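Local coordinates for protein cytidine deaminase (Burkholderia pseudomallei, PDB 3DMO) that probably scavenges cytidine and 2'-deoxycytidine as a zinc-dependent hydrolase, deaminating them to uridine and 2'-deoxyuridine for UMP synthesis, at residues 100-113 and 124-136. Sequence-based numbering, arbitrary orientation.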
loop_
_atom_site.group_PDB
_atom_site.type_symbol
_atom_site.label_atom_id
_atom_site.label_comp_id
_atom_site.label_asym_id
_atom_site.label_seq_id
_atom_site.Cartn_x
_atom_site.Cartn_y
_atom_site.Cartn_z
ATOM N N ARG A 100 -9.205 -0.698 -8.247
ATOM C CA ARG A 100 -10.650 -0.449 -8.280
ATOM C C ARG A 100 -11.070 0.637 -7.289
ATOM O O ARG A 100 -11.911 1.474 -7.609
ATOM C CB ARG A 100 -11.438 -1.741 -8.045
ATOM C CG ARG A 100 -11.247 -2.777 -9.142
ATOM C CD ARG A 100 -12.048 -4.040 -8.856
ATOM N NE ARG A 100 -11.607 -5.163 -9.682
ATOM C CZ ARG A 100 -12.335 -6.240 -9.980
ATOM N NH1 ARG A 100 -13.583 -6.383 -9.528
ATOM N NH2 ARG A 100 -11.796 -7.196 -10.723
ATOM N N GLN A 101 -10.465 0.632 -6.099
ATOM C CA GLN A 101 -10.769 1.631 -5.071
ATOM C C GLN A 101 -10.314 3.033 -5.493
ATOM O O GLN A 101 -11.029 4.027 -5.289
ATOM C CB GLN A 101 -10.134 1.236 -3.732
ATOM C CG GLN A 101 -10.593 2.071 -2.526
ATOM C CD GLN A 101 -12.064 1.877 -2.216
ATOM O OE1 GLN A 101 -12.525 0.756 -1.994
ATOM N NE2 GLN A 101 -12.813 2.975 -2.201
ATOM N N VAL A 102 -9.139 3.101 -6.121
ATOM C CA VAL A 102 -8.600 4.369 -6.628
ATOM C C VAL A 102 -9.383 4.841 -7.868
ATOM O O VAL A 102 -9.726 6.019 -7.977
ATOM C CB VAL A 102 -7.091 4.263 -6.917
ATOM C CG1 VAL A 102 -6.570 5.515 -7.618
ATOM C CG2 VAL A 102 -6.325 4.018 -5.618
ATOM N N MET A 103 -9.702 3.917 -8.770
ATOM C CA MET A 103 -10.536 4.242 -9.924
ATOM C C MET A 103 -11.896 4.794 -9.533
ATOM O O MET A 103 -12.384 5.728 -10.165
ATOM C CB MET A 103 -10.717 3.040 -10.850
ATOM C CG MET A 103 -9.487 2.723 -11.666
ATOM S SD MET A 103 -9.848 1.500 -12.938
ATOM C CE MET A 103 -10.160 0.049 -11.953
ATOM N N ILE A 104 -12.509 4.237 -8.490
ATOM C CA ILE A 104 -13.842 4.701 -8.120
ATOM C C ILE A 104 -13.806 6.105 -7.503
ATOM O O ILE A 104 -14.678 6.923 -7.788
ATOM C CB ILE A 104 -14.652 3.662 -7.281
ATOM C CG1 ILE A 104 -16.142 3.748 -7.676
ATOM C CG2 ILE A 104 -14.417 3.828 -5.770
ATOM C CD1 ILE A 104 -17.005 2.635 -7.146
ATOM N N GLU A 105 -12.786 6.386 -6.692
ATOM C CA GLU A 105 -12.629 7.710 -6.089
ATOM C C GLU A 105 -12.252 8.786 -7.116
ATOM O O GLU A 105 -12.865 9.859 -7.149
ATOM C CB GLU A 105 -11.626 7.666 -4.942
ATOM C CG GLU A 105 -11.288 9.035 -4.395
ATOM C CD GLU A 105 -11.233 9.060 -2.893
ATOM O OE1 GLU A 105 -11.343 7.983 -2.270
ATOM O OE2 GLU A 105 -11.090 10.169 -2.346
ATOM N N LEU A 106 -11.271 8.493 -7.964
ATOM C CA LEU A 106 -10.786 9.465 -8.929
ATOM C C LEU A 106 -11.626 9.550 -10.213
ATOM O O LEU A 106 -11.774 10.628 -10.783
ATOM C CB LEU A 106 -9.312 9.202 -9.247
ATOM C CG LEU A 106 -8.341 9.302 -8.057
ATOM C CD1 LEU A 106 -6.909 9.032 -8.520
ATOM C CD2 LEU A 106 -8.441 10.671 -7.387
ATOM N N GLY A 107 -12.200 8.432 -10.642
ATOM C CA GLY A 107 -12.973 8.400 -11.884
ATOM C C GLY A 107 -14.478 8.456 -11.690
ATOM O O GLY A 107 -15.208 8.741 -12.642
ATOM N N LYS A 108 -14.927 8.196 -10.458
ATOM C CA LYS A 108 -16.348 8.052 -10.086
ATOM C C LYS A 108 -16.927 6.723 -10.615
ATOM O O LYS A 108 -16.377 6.135 -11.553
ATOM C CB LYS A 108 -17.207 9.255 -10.534
ATOM C CG LYS A 108 -16.653 10.633 -10.177
ATOM C CD LYS A 108 -16.533 10.813 -8.677
ATOM C CE LYS A 108 -15.690 12.030 -8.344
ATOM N NZ LYS A 108 -16.505 13.199 -7.920
ATOM N N PRO A 109 -18.020 6.227 -10.003
ATOM C CA PRO A 109 -18.634 4.958 -10.440
ATOM C C PRO A 109 -18.889 4.822 -11.946
ATOM O O PRO A 109 -18.815 3.715 -12.479
ATOM C CB PRO A 109 -19.957 4.935 -9.670
ATOM C CG PRO A 109 -19.631 5.657 -8.418
ATOM C CD PRO A 109 -18.726 6.784 -8.834
ATOM N N THR A 110 -19.180 5.933 -12.613
ATOM C CA THR A 110 -19.509 5.914 -14.042
ATOM C C THR A 110 -18.310 5.887 -14.995
ATOM O O THR A 110 -18.502 5.853 -16.208
ATOM C CB THR A 110 -20.436 7.102 -14.425
ATOM O OG1 THR A 110 -19.847 8.324 -13.971
ATOM C CG2 THR A 110 -21.815 6.934 -13.781
ATOM N N LEU A 111 -17.080 5.912 -14.472
ATOM C CA LEU A 111 -15.909 5.843 -15.355
ATOM C C LEU A 111 -15.965 4.581 -16.220
ATOM O O LEU A 111 -16.152 3.489 -15.700
ATOM C CB LEU A 111 -14.597 5.865 -14.559
ATOM C CG LEU A 111 -13.311 5.675 -15.372
ATOM C CD1 LEU A 111 -12.966 6.919 -16.151
ATOM C CD2 LEU A 111 -12.139 5.248 -14.488
ATOM N N GLU A 112 -15.803 4.751 -17.531
ATOM C CA GLU A 112 -15.784 3.626 -18.466
ATOM C C GLU A 112 -14.430 2.935 -18.386
ATOM O O GLU A 112 -13.392 3.590 -18.460
ATOM C CB GLU A 112 -16.059 4.106 -19.895
ATOM C CG GLU A 112 -16.066 2.997 -20.938
ATOM C CD GLU A 112 -16.345 3.508 -22.346
ATOM O OE1 GLU A 112 -15.554 4.329 -22.855
ATOM O OE2 GLU A 112 -17.348 3.074 -22.952
ATOM N N VAL A 113 -14.453 1.614 -18.221
ATOM C CA VAL A 113 -13.240 0.826 -18.062
ATOM C C VAL A 113 -13.194 -0.221 -19.184
ATOM O O VAL A 113 -14.080 -1.069 -19.287
ATOM C CB VAL A 113 -13.196 0.150 -16.661
ATOM C CG1 VAL A 113 -11.946 -0.700 -16.513
ATOM C CG2 VAL A 113 -13.266 1.201 -15.546
ATOM N N VAL A 124 -16.000 -4.350 -21.725
ATOM C CA VAL A 124 -16.218 -2.979 -21.299
ATOM C C VAL A 124 -17.081 -2.997 -20.049
ATOM O O VAL A 124 -18.121 -3.661 -19.984
ATOM C CB VAL A 124 -16.832 -2.101 -22.422
ATOM C CG1 VAL A 124 -17.012 -0.651 -21.943
ATOM C CG2 VAL A 124 -15.950 -2.132 -23.667
ATOM N N THR A 125 -16.618 -2.282 -19.040
ATOM C CA THR A 125 -17.332 -2.232 -17.783
ATOM C C THR A 125 -17.220 -0.811 -17.210
ATOM O O THR A 125 -16.856 0.112 -17.930
ATOM C CB THR A 125 -16.845 -3.358 -16.822
ATOM O OG1 THR A 125 -17.622 -3.344 -15.618
ATOM C CG2 THR A 125 -15.344 -3.239 -16.501
ATOM N N SER A 126 -17.568 -0.643 -15.939
ATOM C CA SER A 126 -17.460 0.654 -15.262
ATOM C C SER A 126 -16.767 0.466 -13.912
ATOM O O SER A 126 -16.699 -0.657 -13.396
ATOM C CB SER A 126 -18.846 1.283 -15.066
ATOM O OG SER A 126 -19.597 0.596 -14.073
ATOM N N ALA A 127 -16.250 1.554 -13.341
ATOM C CA ALA A 127 -15.598 1.471 -12.026
ATOM C C ALA A 127 -16.583 0.987 -10.960
ATOM O O ALA A 127 -16.224 0.193 -10.082
ATOM C CB ALA A 127 -14.989 2.808 -11.639
ATOM N N GLY A 128 -17.832 1.444 -11.056
ATOM C CA GLY A 128 -18.873 1.024 -10.121
ATOM C C GLY A 128 -19.201 -0.460 -10.213
ATOM O O GLY A 128 -19.393 -1.120 -9.194
ATOM N N ASP A 129 -19.278 -0.991 -11.432
ATOM C CA ASP A 129 -19.550 -2.425 -11.624
ATOM C C ASP A 129 -18.421 -3.306 -11.089
ATOM O O ASP A 129 -18.672 -4.398 -10.579
ATOM C CB ASP A 129 -19.794 -2.755 -13.097
ATOM C CG ASP A 129 -21.104 -2.179 -13.618
ATOM O OD1 ASP A 129 -22.071 -2.052 -12.840
ATOM O OD2 ASP A 129 -21.164 -1.843 -14.813
ATOM N N LEU A 130 -17.184 -2.820 -11.204
ATOM C CA LEU A 130 -16.005 -3.544 -10.720
ATOM C C LEU A 130 -15.929 -3.574 -9.194
ATOM O O LEU A 130 -15.298 -4.466 -8.609
ATOM C CB LEU A 130 -14.725 -2.935 -11.303
ATOM C CG LEU A 130 -14.419 -3.222 -12.770
ATOM C CD1 LEU A 130 -13.298 -2.321 -13.223
ATOM C CD2 LEU A 130 -14.059 -4.688 -12.988
ATOM N N LEU A 131 -16.579 -2.603 -8.556
ATOM C CA LEU A 131 -16.514 -2.462 -7.104
ATOM C C LEU A 131 -17.897 -2.155 -6.533
ATOM O O LEU A 131 -18.197 -0.994 -6.212
ATOM C CB LEU A 131 -15.486 -1.385 -6.717
ATOM C CG LEU A 131 -14.920 -1.394 -5.290
ATOM C CD1 LEU A 131 -14.114 -2.660 -4.996
ATOM C CD2 LEU A 131 -14.058 -0.161 -5.090
ATOM N N PRO A 132 -18.751 -3.194 -6.421
ATOM C CA PRO A 132 -20.130 -2.977 -5.963
ATOM C C PRO A 132 -20.193 -2.551 -4.497
ATOM O O PRO A 132 -19.425 -3.050 -3.664
ATOM C CB PRO A 132 -20.801 -4.340 -6.175
ATOM C CG PRO A 132 -19.684 -5.339 -6.198
ATOM C CD PRO A 132 -18.478 -4.616 -6.732
ATOM N N ASP A 133 -21.092 -1.611 -4.206
ATOM C CA ASP A 133 -21.225 -1.048 -2.875
ATOM C C ASP A 133 -19.857 -0.653 -2.319
ATOM O O ASP A 133 -19.427 -1.159 -1.278
ATOM C CB ASP A 133 -21.937 -2.026 -1.939
ATOM C CG ASP A 133 -22.240 -1.412 -0.579
ATOM O OD1 ASP A 133 -22.337 -0.157 -0.492
ATOM O OD2 ASP A 133 -22.376 -2.178 0.404
ATOM N N ALA A 134 -19.185 0.248 -3.033
ATOM C CA ALA A 134 -17.832 0.683 -2.691
ATOM C C ALA A 134 -17.758 1.448 -1.378
ATOM O O ALA A 134 -18.727 2.092 -0.966
ATOM C CB ALA A 134 -17.242 1.514 -3.816
ATOM N N PHE A 135 -16.597 1.373 -0.732
ATOM C CA PHE A 135 -16.320 2.140 0.479
ATOM C C PHE A 135 -16.061 3.604 0.132
ATOM O O PHE A 135 -15.328 3.903 -0.816
ATOM C CB PHE A 135 -15.110 1.556 1.218
ATOM C CG PHE A 135 -14.688 2.353 2.431
ATOM C CD1 PHE A 135 -15.426 2.302 3.615
ATOM C CD2 PHE A 135 -13.546 3.150 2.391
ATOM C CE1 PHE A 135 -15.035 3.040 4.733
ATOM C CE2 PHE A 135 -13.148 3.890 3.497
ATOM C CZ PHE A 135 -13.890 3.834 4.676
ATOM N N TYR A 136 -16.678 4.501 0.901
ATOM C CA TYR A 136 -16.420 5.943 0.817
ATOM C C TYR A 136 -16.266 6.527 2.211
ATOM O O TYR A 136 -16.790 5.976 3.180
ATOM C CB TYR A 136 -17.586 6.681 0.159
ATOM C CG TYR A 136 -17.850 6.359 -1.288
ATOM C CD1 TYR A 136 -17.051 6.901 -2.304
ATOM C CD2 TYR A 136 -18.927 5.545 -1.650
ATOM C CE1 TYR A 136 -17.307 6.617 -3.650
ATOM C CE2 TYR A 136 -19.190 5.257 -2.988
ATOM C CZ TYR A 136 -18.377 5.797 -3.976
ATOM O OH TYR A 136 -18.641 5.517 -5.290
HETATM O O HOH W 1 -13.366 0.320 -9.846
HETATM O O HOH W 2 -14.815 -0.693 -1.753
HETATM O O HOH W 3 -21.798 2.260 -12.542
#
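In this cytidine deaminase fold, helix 97-107, which carries zinc ligand C99, packs against the short helix 127-130 and the tail behind it. The antiparallel hairpin of strands 112-116 and 122-126 joins the two helices. V113 and T125 form a hydrogen-bonded pair, with V113 N to T125 O and T125 N to V113 O both 2.8 Å. The loop after helix 97-107 then receives the first turn of helix 127-130. A127 N donates to L111 O, and G128 N meets a lone pair of P109 O at 2.9 Å. S126 is the N-cap residue of helix 127-130, and its OG accepts from D129 N.

Against the tail, I104 CD1 lies 3.5 Å from A134 CB, and its CG2 branch meets L131 CD2. L130 reaches V113 CG1 on the strand and M103 CE on the helix with CD1. L130 CD2 sits over the centre of one face of the R100 guanidinium, 3.8 Å above the plane. The R100 chain is extended from CG to NE (chi2 180°), which carries NH1 across L130 to a lone pair of L130 O, 2.7 Å away. A water bridges R100 O and A127 O.

Q101 bends at chi2 (65°) and turns its amide to the tail. Q101 NE2 donates to F135 O at 3.0 Å. OE1 accepts from G97 N of a second subunit and from a water held by F135 N.

R100 NH1 also donates to P132 O of that subunit, and NH2 to D133 O of that subunit. One guanidinium thus ties both chains together through neutral carbonyls, and its charge probably strengthens these bonds.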